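PDB 1WY7: methyltransferase-like protein 5, which binds S-adenosyl-L-homocysteine in a methyltransferase fold and probably transfers methyl groups from S-adenosylmethionine, perhaps to RNA. Local coordinates for residues Cys77-Asp81 and Lys82-Asp86; Pro152-Arg155 and Arg156-Lys160. All coordinates share one frame; numbering follows the deposited sequence.

Contact 1 (77-86) and contact 2 (152-160) are both local, each within one continuous piece of chain, and they lie on opposite sides of the chain's centre, with about 29 Å between their own centres. They share no helix or strand. Contact 1 is partly buried, turns from strand 74-79 into helix 82-91 and borders the bound cofactor product, so acidic side chains, backbone N-H groups and ribose hydroxyls dominate it. Contact 2 lies nearer the surface, entirely within helix 152-164 and away from that pocket; main-chain bonds carry it, with one small apolar contact on the side that meets the sheet.

Contact 1: Cys77-Asp81 and Lys82-Asp86; sequences CVEVD and KEAVD. With SAH (S-adenosyl-L-homocysteine), chain E.
A helix N-cap joins Asp81 to the first turn of helix 82-91, where the chain passes from strand 74-79 into that helix, beside the bound S-adenosyl-L-homocysteine. The side chain of Asp81 has CG anti to the backbone N (chi1 -175°), which brings OD2 back over the start of the helix. There it accepts from Glu83 N at 3.0 Å, the donor standing above the carboxylate plane. The carbonyl of the same residue is gripped twice: Asp81 O lies 2.9 Å from Ala84 N, which approaches from above the carbonyl plane, and 3.2 Å from Val85 N, which lies in that plane. Glu79 faces the same turn from the strand side. Its CG rests 3.9 Å from Val85 CG2, and Ala84 CB packs at a similar distance. The bend at chi2 (60°) helps to turn its carboxylate to the ribose, where OE2 takes the O2' hydroxyl of the ligand at 2.6 Å and OE1 takes O3' at 3.1 Å. Glu79 OE2 also receives Asp81 N on its anti lone pair (2.8 Å), so one oxygen ties the ribose to the capping residue. Next to it, Val80 lays CG1 against the adenine, 3.6 Å from C4 of the ligand. An acidic residue binding both ribose hydroxyls at the end of the second strand is a hallmark of Rossmann-like methyltransferases. Gln27 bonds to Asp81 OD1 and Lys22 pairs with Glu83, while Val85 packs on Val101 and Ile103 of strand 99-103, the next strand of this beta-alpha-beta unit.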
loop_
_atom_site.group_PDB
_atom_site.type_symbol
_atom_site.label_atom_id
_atom_site.label_comp_id
_atom_site.label_asym_id
_atom_site.label_seq_id
_atom_site.Cartn_x
_atom_site.Cartn_y
_atom_site.Cartn_z
ATOM N N CYS A 77 -6.207 7.586 -4.551
ATOM C CA CYS A 77 -6.339 6.983 -3.242
ATOM C C CYS A 77 -7.681 6.283 -3.073
ATOM O O CYS A 77 -8.735 6.913 -3.158
ATOM C CB CYS A 77 -6.154 8.072 -2.185
ATOM S SG CYS A 77 -4.666 9.083 -2.488
ATOM N N VAL A 78 -7.629 4.970 -2.859
ATOM C CA VAL A 78 -8.834 4.174 -2.677
ATOM C C VAL A 78 -8.926 3.808 -1.213
ATOM O O VAL A 78 -8.051 3.121 -0.687
ATOM C CB VAL A 78 -8.799 2.874 -3.506
ATOM C CG1 VAL A 78 -10.072 2.081 -3.263
ATOM C CG2 VAL A 78 -8.662 3.194 -4.987
ATOM N N GLU A 79 -9.988 4.269 -0.566
ATOM C CA GLU A 79 -10.196 4.026 0.854
ATOM C C GLU A 79 -11.697 3.979 1.165
ATOM O O GLU A 79 -12.453 4.852 0.737
ATOM C CB GLU A 79 -9.523 5.147 1.644
ATOM C CG GLU A 79 -9.884 5.218 3.107
ATOM C CD GLU A 79 -9.514 3.961 3.847
ATOM O OE1 GLU A 79 -8.349 3.522 3.752
ATOM O OE2 GLU A 79 -10.391 3.414 4.529
ATOM N N VAL A 80 -12.124 2.971 1.925
ATOM C CA VAL A 80 -13.542 2.812 2.260
ATOM C C VAL A 80 -14.018 3.693 3.411
ATOM O O VAL A 80 -15.206 3.986 3.521
ATOM C CB VAL A 80 -13.871 1.345 2.637
ATOM C CG1 VAL A 80 -13.226 0.994 3.966
ATOM C CG2 VAL A 80 -15.385 1.138 2.706
ATOM N N ASP A 81 -13.091 4.123 4.258
ATOM C CA ASP A 81 -13.451 4.917 5.418
ATOM C C ASP A 81 -13.228 6.428 5.304
ATOM O O ASP A 81 -12.096 6.907 5.278
ATOM C CB ASP A 81 -12.716 4.362 6.641
ATOM C CG ASP A 81 -13.125 5.045 7.929
ATOM O OD1 ASP A 81 -12.536 4.727 8.981
ATOM O OD2 ASP A 81 -14.037 5.902 7.900
ATOM N N LYS A 82 -14.332 7.169 5.259
ATOM C CA LYS A 82 -14.303 8.627 5.156
ATOM C C LYS A 82 -13.431 9.285 6.228
ATOM O O LYS A 82 -12.709 10.246 5.948
ATOM C CB LYS A 82 -15.729 9.179 5.257
ATOM C CG LYS A 82 -15.831 10.696 5.447
ATOM C CD LYS A 82 -15.093 11.474 4.357
ATOM C CE LYS A 82 -15.508 12.956 4.342
ATOM N NZ LYS A 82 -15.421 13.607 5.685
ATOM N N GLU A 83 -13.509 8.775 7.451
ATOM C CA GLU A 83 -12.722 9.324 8.553
ATOM C C GLU A 83 -11.219 9.225 8.312
ATOM O O GLU A 83 -10.442 10.026 8.832
ATOM C CB GLU A 83 -13.081 8.612 9.849
ATOM C CG GLU A 83 -14.442 8.996 10.386
ATOM C CD GLU A 83 -14.908 8.045 11.465
ATOM O OE1 GLU A 83 -15.373 6.933 11.116
ATOM O OE2 GLU A 83 -14.792 8.406 12.658
ATOM N N ALA A 84 -10.817 8.233 7.528
ATOM C CA ALA A 84 -9.414 8.056 7.196
ATOM C C ALA A 84 -9.074 9.070 6.109
ATOM O O ALA A 84 -7.989 9.647 6.101
ATOM C CB ALA A 84 -9.164 6.623 6.700
ATOM N N VAL A 85 -10.017 9.291 5.199
ATOM C CA VAL A 85 -9.823 10.241 4.113
ATOM C C VAL A 85 -9.595 11.654 4.653
ATOM O O VAL A 85 -8.838 12.421 4.065
ATOM C CB VAL A 85 -11.036 10.211 3.150
ATOM C CG1 VAL A 85 -10.876 11.256 2.038
ATOM C CG2 VAL A 85 -11.156 8.823 2.546
ATOM N N ASP A 86 -10.236 11.994 5.773
ATOM C CA ASP A 86 -10.045 13.325 6.356
ATOM C C ASP A 86 -8.562 13.548 6.657
ATOM O O ASP A 86 -8.016 14.612 6.375
ATOM C CB ASP A 86 -10.848 13.496 7.650
ATOM C CG ASP A 86 -12.347 13.395 7.436
ATOM O OD1 ASP A 86 -12.856 13.950 6.436
ATOM O OD2 ASP A 86 -13.018 12.762 8.282
HETATM N N SAH E . -2.237 4.067 6.701
HETATM C CA SAH E . -1.770 3.031 5.758
HETATM C CB SAH E . -2.987 2.167 5.390
HETATM C CG SAH E . -3.022 1.063 6.385
HETATM S SD SAH E . -4.304 -0.204 6.435
HETATM C C SAH E . -1.116 3.750 4.608
HETATM O O SAH E . -0.714 4.940 4.797
HETATM O OXT SAH E . -1.044 3.065 3.534
HETATM C "C5'" SAH E . -5.134 -0.163 4.862
HETATM C "C4'" SAH E . -6.505 0.522 4.746
HETATM O "O4'" SAH E . -7.431 -0.377 4.086
HETATM C "C3'" SAH E . -7.234 0.827 6.056
HETATM O "O3'" SAH E . -7.047 2.247 6.227
HETATM C "C2'" SAH E . -8.720 0.532 5.800
HETATM O "O2'" SAH E . -9.729 1.445 6.171
HETATM C "C1'" SAH E . -8.725 0.130 4.315
HETATM N N9 SAH E . -9.696 -0.897 3.969
HETATM C C8 SAH E . -10.091 -2.033 4.654
HETATM N N7 SAH E . -10.987 -2.749 4.023
HETATM C C5 SAH E . -11.208 -2.051 2.841
HETATM C C6 SAH E . -12.040 -2.279 1.711
HETATM N N6 SAH E . -12.844 -3.362 1.623
HETATM N N1 SAH E . -12.040 -1.381 0.671
HETATM C C2 SAH E . -11.227 -0.303 0.758
HETATM N N3 SAH E . -10.389 0.023 1.770
HETATM C C4 SAH E . -10.421 -0.903 2.795
HETATM O O HOH W 1 -17.006 5.736 4.513
#

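Contact 2: Pro152-Arg155 and Arg156-Lys160; sequences PEVR and RFIEK
Four main-chain hydrogen bonds join Pro152-Arg155 to Arg156-Lys160, each running from an amide to the carbonyl four residues earlier. Arg156 N reaches Pro152 O and Phe157 N reaches Glu153 O, both at 3.0 Å, and Glu159 N meets Arg155 O at the same length. The bond from Ile158 N to Val154 O is shorter, 2.8 Å. That carbonyl oxygen is also crowded by carbon: Ile158 CG1 comes to 3.2 Å from Val154 O, and Phe157 CB to 3.5 Å.

The apolar contact is a single i to i+4 pair. Val154 and Ile158 lie side by side and point the same way, CG1 to CG1 at 4.0 Å. In Ile158, CG1 sits beside the backbone N (chi1 -66°), back along the helix toward the valine; in Val154, CG1 is the branch anti to the backbone N. Both side chains pack on His148 of strand 143-149, and Ile158 also touches Tyr198 and Phe200 of strand 191-202. The ring end of Phe157 points away from Pro152-Arg155 and meets the ring of Phe161.

The charged ends turn to partners elsewhere. Arg155, extended from CG to NE, forms a salt bridge with Asp196, and Glu153 pairs with Lys151.

The arrangement is a regular stretch of alpha helix, about two and a half turns long, in an amphipathic helix, the one that links strands 143-149 and 167-179 in this methyltransferase fold and packs one apolar side on its sheet.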
loop_
_atom_site.group_PDB
_atom_site.type_symbol
_atom_site.label_atom_id
_atom_site.label_comp_id
_atom_site.label_asym_id
_atom_site.label_seq_id
_atom_site.Cartn_x
_atom_site.Cartn_y
_atom_site.Cartn_z
ATOM N N PRO A 152 4.896 -18.919 5.919
ATOM C CA PRO A 152 4.900 -19.990 4.916
ATOM C C PRO A 152 3.571 -20.151 4.170
ATOM O O PRO A 152 3.546 -20.200 2.943
ATOM C CB PRO A 152 5.244 -21.234 5.734
ATOM C CG PRO A 152 6.029 -20.693 6.878
ATOM C CD PRO A 152 5.280 -19.440 7.239
ATOM N N GLU A 153 2.467 -20.234 4.907
ATOM C CA GLU A 153 1.148 -20.402 4.284
ATOM C C GLU A 153 0.804 -19.209 3.396
ATOM O O GLU A 153 0.332 -19.364 2.267
ATOM C CB GLU A 153 0.052 -20.541 5.346
ATOM C CG GLU A 153 0.487 -21.207 6.646
ATOM C CD GLU A 153 1.156 -20.240 7.622
ATOM O OE1 GLU A 153 0.496 -19.257 8.028
ATOM O OE2 GLU A 153 2.334 -20.468 7.987
ATOM N N VAL A 154 1.035 -18.008 3.910
ATOM C CA VAL A 154 0.740 -16.814 3.142
ATOM C C VAL A 154 1.584 -16.759 1.871
ATOM O O VAL A 154 1.052 -16.516 0.783
ATOM C CB VAL A 154 0.963 -15.538 3.987
ATOM C CG1 VAL A 154 0.640 -14.286 3.156
ATOM C CG2 VAL A 154 0.081 -15.584 5.216
ATOM N N ARG A 155 2.888 -16.997 2.003
ATOM C CA ARG A 155 3.783 -16.973 0.850
ATOM C C ARG A 155 3.318 -17.951 -0.227
ATOM O O ARG A 155 3.305 -17.623 -1.417
ATOM C CB ARG A 155 5.207 -17.323 1.281
ATOM C CG ARG A 155 5.805 -16.318 2.250
ATOM C CD ARG A 155 7.209 -16.686 2.705
ATOM N NE ARG A 155 7.930 -15.488 3.114
ATOM C CZ ARG A 155 9.176 -15.468 3.582
ATOM N NH1 ARG A 155 9.731 -14.308 3.916
ATOM N NH2 ARG A 155 9.866 -16.598 3.726
ATOM N N ARG A 156 2.955 -19.161 0.193
ATOM C CA ARG A 156 2.479 -20.184 -0.733
ATOM C C ARG A 156 1.236 -19.682 -1.458
ATOM O O ARG A 156 1.124 -19.796 -2.675
ATOM C CB ARG A 156 2.133 -21.477 0.026
ATOM C CG ARG A 156 1.359 -22.492 -0.822
ATOM C CD ARG A 156 0.872 -23.714 -0.026
ATOM N NE ARG A 156 1.980 -24.544 0.443
ATOM C CZ ARG A 156 1.848 -25.782 0.915
ATOM N NH1 ARG A 156 2.919 -26.455 1.319
ATOM N NH2 ARG A 156 0.644 -26.350 0.979
ATOM N N PHE A 157 0.303 -19.123 -0.701
ATOM C CA PHE A 157 -0.926 -18.607 -1.298
ATOM C C PHE A 157 -0.670 -17.461 -2.272
ATOM O O PHE A 157 -1.135 -17.495 -3.414
ATOM C CB PHE A 157 -1.916 -18.149 -0.221
ATOM C CG PHE A 157 -3.052 -17.312 -0.764
ATOM C CD1 PHE A 157 -3.038 -15.924 -0.641
ATOM C CD2 PHE A 157 -4.120 -17.909 -1.425
ATOM C CE1 PHE A 157 -4.069 -15.150 -1.169
ATOM C CE2 PHE A 157 -5.154 -17.143 -1.956
ATOM C CZ PHE A 157 -5.128 -15.762 -1.828
ATOM N N ILE A 158 0.065 -16.449 -1.826
ATOM C CA ILE A 158 0.363 -15.308 -2.675
ATOM C C ILE A 158 0.990 -15.728 -4.000
ATOM O O ILE A 158 0.632 -15.217 -5.063
ATOM C CB ILE A 158 1.302 -14.329 -1.953
ATOM C CG1 ILE A 158 0.575 -13.718 -0.759
ATOM C CG2 ILE A 158 1.747 -13.221 -2.910
ATOM C CD1 ILE A 158 -0.516 -12.744 -1.136
ATOM N N GLU A 159 1.928 -16.662 -3.935
ATOM C CA GLU A 159 2.610 -17.132 -5.133
ATOM C C GLU A 159 1.620 -17.833 -6.065
ATOM O O GLU A 159 1.637 -17.628 -7.279
ATOM C CB GLU A 159 3.738 -18.089 -4.729
ATOM C CG GLU A 159 4.997 -17.940 -5.560
ATOM C CD GLU A 159 5.763 -16.657 -5.267
ATOM O OE1 GLU A 159 6.202 -16.013 -6.238
ATOM O OE2 GLU A 159 5.941 -16.297 -4.080
ATOM N N LYS A 160 0.751 -18.659 -5.486
ATOM C CA LYS A 160 -0.252 -19.393 -6.260
ATOM C C LYS A 160 -1.367 -18.492 -6.780
ATOM O O LYS A 160 -1.759 -18.587 -7.943
ATOM C CB LYS A 160 -0.876 -20.527 -5.427
ATOM C CG LYS A 160 -0.095 -21.838 -5.475
ATOM C CD LYS A 160 -0.802 -22.975 -4.732
ATOM C CE LYS A 160 -0.818 -22.739 -3.228
ATOM N NZ LYS A 160 -1.391 -23.893 -2.464
#